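Long-range contact in GNA33 (Neisseria gonorrhoeae FA 1090, PDB 2G5D), which probably cleaves the glycosidic bond between N-acetylmuramic acid and N-acetylglucosamine in peptidoglycan, as a lytic transglycosylase that leaves a 1,6-anhydro end: residues 181-193 with 198-210. Sequence-based numbering, arbitrary orientation.
Sequences THTADLSRFPITA and IKGRFEGSRFLPY
Phe189 slides its ring between Pro209 and Ile198: Pro209 CD sits over one face, 3.8 Å from the centroid of the Phe189 ring, and Ile198 CD1 lies over the opposite face in a second CH-pi contact. Ile198 reaches that face because CG1 stands between its own backbone N and carbonyl carbon (chi1 58°), and CG2 is left to meet Ile191 CD1 at 4.0 Å. Leu186 CD2 meets the same Ile198 CD1 from the flank, 4.1 Å away. The leading edge of the Phe189 ring points at the backbone, with CZ 3.1 Å from Phe207 O and nearly in the ring plane; the same CZ touches Phe207 CD1, rim to rim, the two ring planes only 14° apart. Next along, Ala184 CB rests on Phe207 CB.

Strands 182-184, 197-203 and 206-209 belong to the five-stranded mixed sheet of the MltA-specific insert. Strands 197-203 and 206-209 form a beta hairpin, and strand 182-184 runs parallel to the hairpin's second strand, with strand 163-165 on its other side; the loop carrying Phe189 follows strand 182-184 and folds against the hairpin. Phe207 N donates to Thr183 O at 2.6 Å.

Toward the hairpin turn, His182 lays its ring obliquely across Phe202, planes at 35°, with Phe202 CD2 3.3 Å from His182 CG and Phe202 CB over the imidazole face. At the outer edge Ser205 O takes two donors from one residue: Thr183 N, 3.1 Å away and well above the carbonyl plane, and Thr183 OG1, which approaches in that plane.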
loop_
_atom_site.group_PDB
_atom_site.type_symbol
_atom_site.label_atom_id
_atom_site.label_comp_id
_atom_site.label_asym_id
_atom_site.label_seq_id
_atom_site.Cartn_x
_atom_site.Cartn_y
_atom_site.Cartn_z
ATOM N N THR A 181 35.318 1.642 5.918
ATOM C CA THR A 181 35.561 2.845 6.859
ATOM C C THR A 181 34.948 2.547 8.271
ATOM O O THR A 181 35.556 2.906 9.310
ATOM C CB THR A 181 34.915 4.182 6.248
ATOM O OG1 THR A 181 35.334 5.357 7.036
ATOM C CG2 THR A 181 33.339 4.133 6.151
ATOM N N HIS A 182 33.765 1.887 8.297
ATOM C CA HIS A 182 33.143 1.419 9.557
ATOM C C HIS A 182 32.803 -0.073 9.487
ATOM O O HIS A 182 32.505 -0.593 8.411
ATOM C CB HIS A 182 31.859 2.205 9.854
ATOM C CG HIS A 182 32.099 3.608 10.325
ATOM N ND1 HIS A 182 32.459 4.630 9.471
ATOM C CD2 HIS A 182 31.995 4.165 11.555
ATOM C CE1 HIS A 182 32.581 5.754 10.158
ATOM N NE2 HIS A 182 32.306 5.499 11.426
ATOM N N THR A 183 32.829 -0.755 10.630
ATOM C CA THR A 183 32.471 -2.180 10.697
ATOM C C THR A 183 30.997 -2.363 11.033
ATOM O O THR A 183 30.438 -1.594 11.818
ATOM C CB THR A 183 33.288 -2.943 11.768
ATOM O OG1 THR A 183 32.887 -2.506 13.074
ATOM C CG2 THR A 183 34.799 -2.731 11.583
ATOM N N ALA A 184 30.375 -3.393 10.462
ATOM C CA ALA A 184 28.963 -3.692 10.739
ATOM C C ALA A 184 28.756 -5.110 11.263
ATOM O O ALA A 184 29.283 -6.074 10.699
ATOM C CB ALA A 184 28.113 -3.454 9.501
ATOM N N ASP A 185 27.988 -5.227 12.345
ATOM C CA ASP A 185 27.687 -6.524 12.947
ATOM C C ASP A 185 26.312 -7.026 12.514
ATOM O O ASP A 185 25.299 -6.682 13.129
ATOM C CB ASP A 185 27.757 -6.439 14.476
ATOM C CG ASP A 185 27.839 -7.804 15.133
ATOM O OD1 ASP A 185 27.275 -7.972 16.235
ATOM O OD2 ASP A 185 28.464 -8.711 14.546
ATOM N N LEU A 186 26.292 -7.855 11.468
ATOM C CA LEU A 186 25.047 -8.272 10.809
ATOM C C LEU A 186 24.094 -9.105 11.668
ATOM O O LEU A 186 22.885 -9.115 11.427
ATOM C CB LEU A 186 25.334 -8.981 9.480
ATOM C CG LEU A 186 25.819 -8.109 8.313
ATOM C CD1 LEU A 186 25.962 -8.950 7.060
ATOM C CD2 LEU A 186 24.891 -6.923 8.049
ATOM N N SER A 187 24.636 -9.793 12.668
ATOM C CA SER A 187 23.814 -10.529 13.626
ATOM C C SER A 187 22.921 -9.599 14.464
ATOM O O SER A 187 21.910 -10.036 15.016
ATOM C CB SER A 187 24.699 -11.381 14.535
ATOM O OG SER A 187 25.771 -10.616 15.055
ATOM N N ARG A 188 23.296 -8.323 14.547
ATOM C CA ARG A 188 22.561 -7.332 15.337
ATOM C C ARG A 188 21.383 -6.722 14.576
ATOM O O ARG A 188 20.369 -6.362 15.176
ATOM C CB ARG A 188 23.499 -6.205 15.787
ATOM C CG ARG A 188 24.626 -6.645 16.699
ATOM C CD ARG A 188 24.213 -6.604 18.154
ATOM N NE ARG A 188 25.240 -7.178 19.016
ATOM C CZ ARG A 188 25.445 -6.829 20.284
ATOM N NH1 ARG A 188 24.701 -5.885 20.858
ATOM N NH2 ARG A 188 26.408 -7.422 20.976
ATOM N N PHE A 189 21.538 -6.594 13.259
ATOM C CA PHE A 189 20.522 -5.994 12.396
ATOM C C PHE A 189 19.332 -6.939 12.199
ATOM O O PHE A 189 19.513 -8.162 12.162
ATOM C CB PHE A 189 21.132 -5.604 11.047
ATOM C CG PHE A 189 22.133 -4.483 11.131
ATOM C CD1 PHE A 189 23.422 -4.714 11.612
ATOM C CD2 PHE A 189 21.792 -3.202 10.712
ATOM C CE1 PHE A 189 24.351 -3.680 11.691
ATOM C CE2 PHE A 189 22.712 -2.161 10.784
ATOM C CZ PHE A 189 23.995 -2.402 11.273
ATOM N N PRO A 190 18.113 -6.372 12.072
ATOM C CA PRO A 190 16.871 -7.153 11.955
ATOM C C PRO A 190 16.646 -7.798 10.576
ATOM O O PRO A 190 15.720 -7.422 9.851
ATOM C CB PRO A 190 15.785 -6.113 12.258
ATOM C CG PRO A 190 16.370 -4.831 11.789
ATOM C CD PRO A 190 17.846 -4.918 12.046
ATOM N N ILE A 191 17.490 -8.770 10.228
ATOM C CA ILE A 191 17.355 -9.510 8.974
ATOM C C ILE A 191 16.467 -10.732 9.209
ATOM O O ILE A 191 16.592 -11.407 10.234
ATOM C CB ILE A 191 18.744 -9.927 8.394
ATOM C CG1 ILE A 191 19.566 -8.697 8.016
ATOM C CG2 ILE A 191 18.615 -10.822 7.168
ATOM C CD1 ILE A 191 20.715 -8.438 8.941
ATOM N N THR A 192 15.558 -10.994 8.273
ATOM C CA THR A 192 14.747 -12.211 8.296
ATOM C C THR A 192 15.010 -12.990 7.003
ATOM O O THR A 192 16.049 -12.798 6.364
ATOM C CB THR A 192 13.233 -11.896 8.437
ATOM O OG1 THR A 192 13.054 -10.626 9.074
ATOM C CG2 THR A 192 12.528 -12.978 9.256
ATOM N N ALA A 193 14.087 -13.873 6.624
ATOM C CA ALA A 193 14.148 -14.524 5.320
ATOM C C ALA A 193 13.972 -13.476 4.218
ATOM O O ALA A 193 14.397 -13.671 3.077
ATOM C CB ALA A 193 13.085 -15.613 5.212
ATOM N N ILE A 198 19.875 -3.117 4.786
ATOM C CA ILE A 198 20.011 -2.813 6.211
ATOM C C ILE A 198 20.039 -1.304 6.439
ATOM O O ILE A 198 20.603 -0.551 5.639
ATOM C CB ILE A 198 21.249 -3.487 6.877
ATOM C CG1 ILE A 198 22.554 -3.080 6.175
ATOM C CG2 ILE A 198 21.072 -5.007 6.922
ATOM C CD1 ILE A 198 23.776 -3.096 7.074
ATOM N N LYS A 199 19.415 -0.874 7.532
ATOM C CA LYS A 199 19.369 0.543 7.890
ATOM C C LYS A 199 20.122 0.801 9.203
ATOM O O LYS A 199 19.873 0.134 10.214
ATOM C CB LYS A 199 17.914 1.037 7.997
ATOM C CG LYS A 199 16.948 0.446 6.972
ATOM C CD LYS A 199 17.135 1.031 5.581
ATOM C CE LYS A 199 16.246 0.327 4.575
ATOM N NZ LYS A 199 16.125 1.076 3.295
ATOM N N GLY A 200 21.036 1.767 9.182
ATOM C CA GLY A 200 21.837 2.081 10.361
ATOM C C GLY A 200 22.494 3.448 10.353
ATOM O O GLY A 200 22.137 4.321 9.556
ATOM N N ARG A 201 23.451 3.624 11.261
ATOM C CA ARG A 201 24.180 4.884 11.429
ATOM C C ARG A 201 25.596 4.618 11.935
ATOM O O ARG A 201 25.822 3.659 12.677
ATOM C CB ARG A 201 23.445 5.810 12.407
ATOM C CG ARG A 201 23.108 5.162 13.748
ATOM C CD ARG A 201 22.596 6.157 14.769
ATOM N NE ARG A 201 22.757 5.624 16.119
ATOM C CZ ARG A 201 23.762 5.925 16.934
ATOM N NH1 ARG A 201 24.702 6.782 16.563
ATOM N NH2 ARG A 201 23.824 5.368 18.133
ATOM N N PHE A 202 26.537 5.473 11.534
ATOM C CA PHE A 202 27.922 5.395 12.007
ATOM C C PHE A 202 28.017 5.897 13.448
ATOM O O PHE A 202 27.406 6.908 13.805
ATOM C CB PHE A 202 28.867 6.214 11.118
ATOM C CG PHE A 202 28.792 5.872 9.648
ATOM C CD1 PHE A 202 28.356 6.821 8.723
ATOM C CD2 PHE A 202 29.167 4.612 9.185
ATOM C CE1 PHE A 202 28.289 6.516 7.354
ATOM C CE2 PHE A 202 29.108 4.300 7.827
ATOM C CZ PHE A 202 28.662 5.253 6.909
ATOM N N GLU A 203 28.779 5.178 14.267
ATOM C CA GLU A 203 28.999 5.537 15.670
ATOM C C GLU A 203 30.272 4.848 16.136
ATOM O O GLU A 203 30.310 3.619 16.266
ATOM C CB GLU A 203 27.798 5.126 16.538
ATOM C CG GLU A 203 27.973 5.330 18.048
ATOM C CD GLU A 203 27.767 6.772 18.496
ATOM O OE1 GLU A 203 26.878 7.467 17.950
ATOM O OE2 GLU A 203 28.485 7.206 19.420
ATOM N N GLY A 204 31.310 5.648 16.381
ATOM C CA GLY A 204 32.642 5.134 16.684
ATOM C C GLY A 204 33.272 4.654 15.394
ATOM O O GLY A 204 33.388 5.418 14.434
ATOM N N SER A 205 33.680 3.388 15.372
ATOM C CA SER A 205 34.067 2.726 14.127
ATOM C C SER A 205 33.098 1.573 13.864
ATOM O O SER A 205 33.488 0.500 13.401
ATOM C CB SER A 205 35.522 2.242 14.177
ATOM O OG SER A 205 35.645 1.043 14.922
ATOM N N ARG A 206 31.826 1.813 14.167
ATOM C CA ARG A 206 30.786 0.805 13.995
ATOM C C ARG A 206 29.632 1.294 13.127
ATOM O O ARG A 206 29.408 2.499 12.988
ATOM C CB ARG A 206 30.240 0.365 15.353
ATOM C CG ARG A 206 31.209 -0.423 16.230
ATOM C CD ARG A 206 30.463 -0.924 17.452
ATOM N NE ARG A 206 31.197 -1.945 18.190
ATOM C CZ ARG A 206 30.621 -2.874 18.950
ATOM N NH1 ARG A 206 29.296 -2.926 19.052
ATOM N NH2 ARG A 206 31.372 -3.759 19.597
ATOM N N PHE A 207 28.914 0.335 12.545
ATOM C CA PHE A 207 27.636 0.572 11.880
ATOM C C PHE A 207 26.588 -0.222 12.659
ATOM O O PHE A 207 26.593 -1.457 12.648
ATOM C CB PHE A 207 27.706 0.118 10.418
ATOM C CG PHE A 207 26.636 0.713 9.538
ATOM C CD1 PHE A 207 25.496 -0.024 9.205
ATOM C CD2 PHE A 207 26.772 2.003 9.031
ATOM C CE1 PHE A 207 24.510 0.513 8.390
ATOM C CE2 PHE A 207 25.787 2.551 8.211
ATOM C CZ PHE A 207 24.653 1.802 7.893
ATOM N N LEU A 208 25.720 0.500 13.362
ATOM C CA LEU A 208 24.748 -0.094 14.280
ATOM C C LEU A 208 23.335 0.054 13.732
ATOM O O LEU A 208 23.056 1.033 13.035
ATOM C CB LEU A 208 24.807 0.611 15.639
ATOM C CG LEU A 208 26.154 1.048 16.218
ATOM C CD1 LEU A 208 25.935 2.162 17.224
ATOM C CD2 LEU A 208 26.881 -0.135 16.843
ATOM N N PRO A 209 22.434 -0.904 14.056
ATOM C CA PRO A 209 21.013 -0.767 13.709
ATOM C C PRO A 209 20.496 0.632 14.043
ATOM O O PRO A 209 20.924 1.216 15.040
ATOM C CB PRO A 209 20.338 -1.813 14.601
ATOM C CG PRO A 209 21.361 -2.877 14.742
ATOM C CD PRO A 209 22.704 -2.183 14.747
ATOM N N TYR A 210 19.619 1.179 13.200
ATOM C CA TYR A 210 19.052 2.489 13.465
ATOM C C TYR A 210 18.092 2.434 14.659
ATOM O O TYR A 210 17.700 1.346 15.106
ATOM C CB TYR A 210 18.380 3.119 12.222
ATOM C CG TYR A 210 18.392 4.627 12.312
ATOM C CD1 TYR A 210 17.242 5.344 12.665
ATOM C CD2 TYR A 210 19.581 5.336 12.126
ATOM C CE1 TYR A 210 17.277 6.735 12.797
ATOM C CE2 TYR A 210 19.627 6.708 12.251
ATOM C CZ TYR A 210 18.471 7.405 12.586
ATOM O OH TYR A 210 18.538 8.770 12.720
#